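Local coordinates for protein type I modular polyketide synthase (Streptomyces albus subsp. albus, PDB 6IYT) that probably selects an extender unit such as ethylmalonyl-CoA and transfers its acyl group to the acyl carrier protein during salinomycin assembly, at residues A260-E263 with A264-R268; P176-R180 with I181-Q185. All blocks are in the same frame, centred on the assembly; numbering follows the deposited sequence.

Interaction 1. Residues A260-E263 with A264-R268; sequences AEVE and ARIAR
E261 and R265, one helical turn apart, run side by side and point the same way, yet they do not pair through their charged ends. The carboxylate and guanidinium planes are turned 76° apart, and E261 OE2 stays 4.9 Å from R265 NH1. It is the aliphatic part of the glutamate that meets the guanidinium: E261 CG lies 3.4 Å from R265 NH2. The bend of the arginine at chi2 (-139°) turns the chain back along the helix, bringing NH2 to 3.0 Å from the carbonyl oxygen E261 O. On another side of the helix V262 and I266 make the apolar i to i+4 contact, V262 CG1 to I266 CG2 at 4.1 Å; chi1 of 177° sets V262 CG1 opposite the backbone N, on the side where I266 CG2 lies. E263 slants across the outer end of I266, its OE2 3.9 Å from I266 CD1. Beneath these side chains I266 N donates to V262 O (2.9 Å), while the bonds to E263 O from I266 N and A267 N are weak. Both buried residues face the mixed sheet, V262 on V287 and V289, I266 on L276. This is an amphipathic helix packed on one face of that sheet, as in the small, ferredoxin-like subdomain of acyltransferases.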
loop_
_atom_site.group_PDB
_atom_site.type_symbol
_atom_site.label_atom_id
_atom_site.label_comp_id
_atom_site.label_asym_id
_atom_site.label_seq_id
_atom_site.Cartn_x
_atom_site.Cartn_y
_atom_site.Cartn_z
ATOM N N ALA A 260 -10.491 -6.124 -23.401
ATOM C CA ALA A 260 -11.037 -6.270 -24.753
ATOM C C ALA A 260 -12.105 -5.216 -25.037
ATOM O O ALA A 260 -12.183 -4.688 -26.154
ATOM C CB ALA A 260 -11.613 -7.664 -24.953
ATOM N N GLU A 261 -12.969 -4.951 -24.067
ATOM C CA GLU A 261 -13.996 -3.953 -24.237
ATOM C C GLU A 261 -13.370 -2.565 -24.417
ATOM O O GLU A 261 -13.839 -1.769 -25.202
ATOM C CB GLU A 261 -14.952 -3.955 -23.033
ATOM C CG GLU A 261 -16.421 -4.109 -23.400
ATOM C CD GLU A 261 -17.157 -5.163 -22.560
ATOM O OE1 GLU A 261 -16.881 -5.274 -21.345
ATOM O OE2 GLU A 261 -18.086 -5.811 -23.103
ATOM N N VAL A 262 -12.341 -2.260 -23.646
ATOM C CA VAL A 262 -11.684 -0.966 -23.767
ATOM C C VAL A 262 -10.967 -0.796 -25.136
ATOM O O VAL A 262 -11.086 0.252 -25.768
ATOM C CB VAL A 262 -10.694 -0.722 -22.626
ATOM C CG1 VAL A 262 -9.984 0.594 -22.835
ATOM C CG2 VAL A 262 -11.432 -0.709 -21.302
ATOM N N GLU A 263 -10.274 -1.843 -25.598
ATOM C CA GLU A 263 -9.695 -1.868 -26.961
ATOM C C GLU A 263 -10.736 -1.488 -28.022
ATOM O O GLU A 263 -10.457 -0.686 -28.934
ATOM C CB GLU A 263 -9.105 -3.248 -27.286
ATOM C CG GLU A 263 -7.826 -3.597 -26.548
ATOM C CD GLU A 263 -6.606 -2.783 -27.006
ATOM O OE1 GLU A 263 -5.503 -3.002 -26.418
ATOM O OE2 GLU A 263 -6.729 -1.957 -27.964
ATOM N N ALA A 264 -11.934 -2.046 -27.899
ATOM C CA ALA A 264 -13.013 -1.761 -28.864
ATOM C C ALA A 264 -13.376 -0.289 -28.838
ATOM O O ALA A 264 -13.593 0.337 -29.884
ATOM C CB ALA A 264 -14.240 -2.610 -28.551
ATOM N N ARG A 265 -13.338 0.298 -27.661
ATOM C CA ARG A 265 -13.759 1.670 -27.504
ATOM C C ARG A 265 -12.693 2.680 -27.883
ATOM O O ARG A 265 -13.011 3.784 -28.242
ATOM C CB ARG A 265 -14.227 1.913 -26.068
ATOM C CG ARG A 265 -15.441 1.058 -25.673
ATOM C CD ARG A 265 -16.449 1.837 -24.854
ATOM N NE ARG A 265 -17.507 1.006 -24.217
ATOM C CZ ARG A 265 -17.613 -0.338 -24.291
ATOM N NH1 ARG A 265 -18.622 -0.946 -23.688
ATOM N NH2 ARG A 265 -16.753 -1.073 -24.988
ATOM N N ILE A 266 -11.415 2.299 -27.837
ATOM C CA ILE A 266 -10.362 3.287 -28.174
ATOM C C ILE A 266 -9.939 3.271 -29.666
ATOM O O ILE A 266 -9.259 4.169 -30.131
ATOM C CB ILE A 266 -9.120 3.155 -27.272
ATOM C CG1 ILE A 266 -8.458 1.817 -27.452
ATOM C CG2 ILE A 266 -9.490 3.405 -25.812
ATOM C CD1 ILE A 266 -7.102 1.726 -26.775
ATOM N N ALA A 267 -10.327 2.234 -30.391
ATOM C CA ALA A 267 -9.886 2.095 -31.793
ATOM C C ALA A 267 -10.183 3.352 -32.614
ATOM O O ALA A 267 -9.368 3.787 -33.414
ATOM C CB ALA A 267 -10.558 0.889 -32.414
ATOM N N ARG A 268 -11.317 3.996 -32.350
ATOM C CA ARG A 268 -11.708 5.114 -33.159
ATOM C C ARG A 268 -10.799 6.304 -33.014
ATOM O O ARG A 268 -10.825 7.194 -33.841
ATOM C CB ARG A 268 -13.147 5.512 -32.895
ATOM C CG ARG A 268 -13.415 6.138 -31.526
ATOM C CD ARG A 268 -14.867 6.575 -31.444
ATOM N NE ARG A 268 -15.210 7.081 -30.121
ATOM C CZ ARG A 268 -15.107 8.344 -29.762
ATOM N NH1 ARG A 268 -14.607 9.233 -30.609
ATOM N NH2 ARG A 268 -15.452 8.708 -28.534
#

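Interaction 2. Residues P176-R180 with I181-Q185; sequences PSLDR and IEILQ
E182 OE2 is gripped by two nitrogens of R180, NE at 2.9 Å and NH1 at 2.8 Å, in a side-on salt bridge that ends on a single oxygen. That oxygen sits at the guanidinium edge, 3° out of its plane, but both N-H groups reach it from the same face of the carboxylate, and the two planes are 56° apart. In E182, chi1 of 71° places CG between the backbone N and the carbonyl carbon, and a further bend at chi2 brings the carboxylate to R180. One face of the guanidinium is covered, off centre, by I183 CG1. R180 also occupies the N-cap position, and its backbone R180 O accepts the first helical bonds, from L184 N (2.8 Å), nearly in line with the C=O, and from I183 N (3.0 Å), above the carbonyl plane. Ahead of it, S177 to R180 form a type I turn, and D179 N donates to S177 OG (2.9 Å), an ST turn. I183 points back at the segment ahead of the helix: its CD1 meets P176 CB, just before the turn, at 3.9 Å, and its CG2 meets L178 CD2, within it, at 4.0 Å, each pair crossing at about a right angle. P176, L178 and I183 all rest on V168 of helix 165-170, whereas E182 touches Q240 and A243 of helix 228-245, so the start of helix 181-200 is packed against both helices.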
loop_
_atom_site.group_PDB
_atom_site.type_symbol
_atom_site.label_atom_id
_atom_site.label_comp_id
_atom_site.label_asym_id
_atom_site.label_seq_id
_atom_site.Cartn_x
_atom_site.Cartn_y
_atom_site.Cartn_z
ATOM N N PRO A 176 6.899 23.434 -2.549
ATOM C CA PRO A 176 6.271 23.160 -3.859
ATOM C C PRO A 176 5.035 22.255 -3.748
ATOM O O PRO A 176 4.908 21.509 -2.785
ATOM C CB PRO A 176 7.367 22.457 -4.632
ATOM C CG PRO A 176 8.353 22.001 -3.641
ATOM C CD PRO A 176 8.262 22.930 -2.462
ATOM N N SER A 177 4.131 22.361 -4.714
ATOM C CA SER A 177 2.839 21.656 -4.675
ATOM C C SER A 177 3.013 20.178 -4.895
ATOM O O SER A 177 3.717 19.755 -5.820
ATOM C CB SER A 177 1.933 22.167 -5.779
ATOM O OG SER A 177 0.785 21.328 -5.897
ATOM N N LEU A 178 2.325 19.396 -4.071
ATOM C CA LEU A 178 2.296 17.965 -4.219
ATOM C C LEU A 178 1.530 17.490 -5.443
ATOM O O LEU A 178 1.553 16.308 -5.760
ATOM C CB LEU A 178 1.680 17.343 -2.958
ATOM C CG LEU A 178 2.683 16.866 -1.941
ATOM C CD1 LEU A 178 1.983 16.389 -0.677
ATOM C CD2 LEU A 178 3.519 15.754 -2.553
ATOM N N ASP A 179 0.839 18.398 -6.135
ATOM C CA ASP A 179 0.192 18.036 -7.379
ATOM C C ASP A 179 1.133 18.068 -8.579
ATOM O O ASP A 179 0.745 17.688 -9.667
ATOM C CB ASP A 179 -1.010 18.932 -7.627
ATOM C CG ASP A 179 -2.162 18.643 -6.664
ATOM O OD1 ASP A 179 -2.674 17.497 -6.685
ATOM O OD2 ASP A 179 -2.577 19.572 -5.924
ATOM N N ARG A 180 2.355 18.536 -8.388
ATOM C CA ARG A 180 3.381 18.433 -9.408
ATOM C C ARG A 180 3.997 17.034 -9.429
ATOM O O ARG A 180 4.440 16.538 -8.399
ATOM C CB ARG A 180 4.471 19.487 -9.153
ATOM C CG ARG A 180 3.985 20.910 -9.432
ATOM C CD ARG A 180 4.913 21.966 -8.882
ATOM N NE ARG A 180 6.285 21.794 -9.309
ATOM C CZ ARG A 180 7.325 22.421 -8.749
ATOM N NH1 ARG A 180 8.559 22.110 -9.105
ATOM N NH2 ARG A 180 7.123 23.413 -7.878
ATOM N N ILE A 181 4.132 16.450 -10.620
ATOM C CA ILE A 181 4.587 15.064 -10.731
ATOM C C ILE A 181 6.012 14.845 -10.149
ATOM O O ILE A 181 6.257 13.855 -9.504
ATOM C CB ILE A 181 4.496 14.544 -12.194
ATOM C CG1 ILE A 181 4.697 13.049 -12.233
ATOM C CG2 ILE A 181 5.474 15.259 -13.085
ATOM C CD1 ILE A 181 4.229 12.408 -13.515
ATOM N N GLU A 182 6.874 15.856 -10.269
ATOM C CA GLU A 182 8.271 15.713 -9.860
ATOM C C GLU A 182 8.410 15.894 -8.336
ATOM O O GLU A 182 9.409 15.548 -7.758
ATOM C CB GLU A 182 9.148 16.690 -10.624
ATOM C CG GLU A 182 8.949 18.168 -10.200
ATOM C CD GLU A 182 7.835 18.905 -10.968
ATOM O OE1 GLU A 182 6.841 18.279 -11.451
ATOM O OE2 GLU A 182 7.907 20.171 -11.016
ATOM N N ILE A 183 7.329 16.331 -7.709
ATOM C CA ILE A 183 7.236 16.428 -6.230
ATOM C C ILE A 183 6.526 15.218 -5.670
ATOM O O ILE A 183 7.003 14.577 -4.710
ATOM C CB ILE A 183 6.493 17.694 -5.809
ATOM C CG1 ILE A 183 7.083 18.960 -6.490
ATOM C CG2 ILE A 183 6.494 17.818 -4.282
ATOM C CD1 ILE A 183 8.546 19.165 -6.277
ATOM N N LEU A 184 5.418 14.855 -6.319
ATOM C CA LEU A 184 4.583 13.740 -5.885
ATOM C C LEU A 184 5.303 12.392 -5.899
ATOM O O LEU A 184 5.180 11.599 -4.941
ATOM C CB LEU A 184 3.335 13.670 -6.765
ATOM C CG LEU A 184 2.309 12.621 -6.417
ATOM C CD1 LEU A 184 1.813 12.867 -5.010
ATOM C CD2 LEU A 184 1.150 12.686 -7.426
ATOM N N GLN A 185 5.963 12.052 -7.010
ATOM C CA GLN A 185 6.529 10.698 -7.097
ATOM C C GLN A 185 7.574 10.450 -5.986
ATOM O O GLN A 185 7.539 9.436 -5.339
ATOM C CB GLN A 185 7.082 10.397 -8.470
ATOM C CG GLN A 185 6.016 10.371 -9.546
ATOM C CD GLN A 185 6.458 9.651 -10.820
ATOM O OE1 GLN A 185 7.535 9.057 -10.875
ATOM N NE2 GLN A 185 5.583 9.631 -11.810
#

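Interaction 2 comes first along the chain, at the start of helix 181-200, and interaction 1 follows on helix 259-266. Their centres lie 32 Å apart and their nearest atoms about 20 Å, so they do not touch, although all four segments lie within the acyltransferase domain. Residues 176-185 belong to the helical surroundings of the parallel sheet, whose edge strand 208-211 runs into a probable nucleophile elbow (G211, S213, G215); Q185 touches Q214 there. Residues 260-268 instead pack on the mixed sheet, 30 Å from the chain centre. The two contacts thus sample the two sheet-based parts of the acyltransferase fold, with interaction 2 nearer the presumed active site.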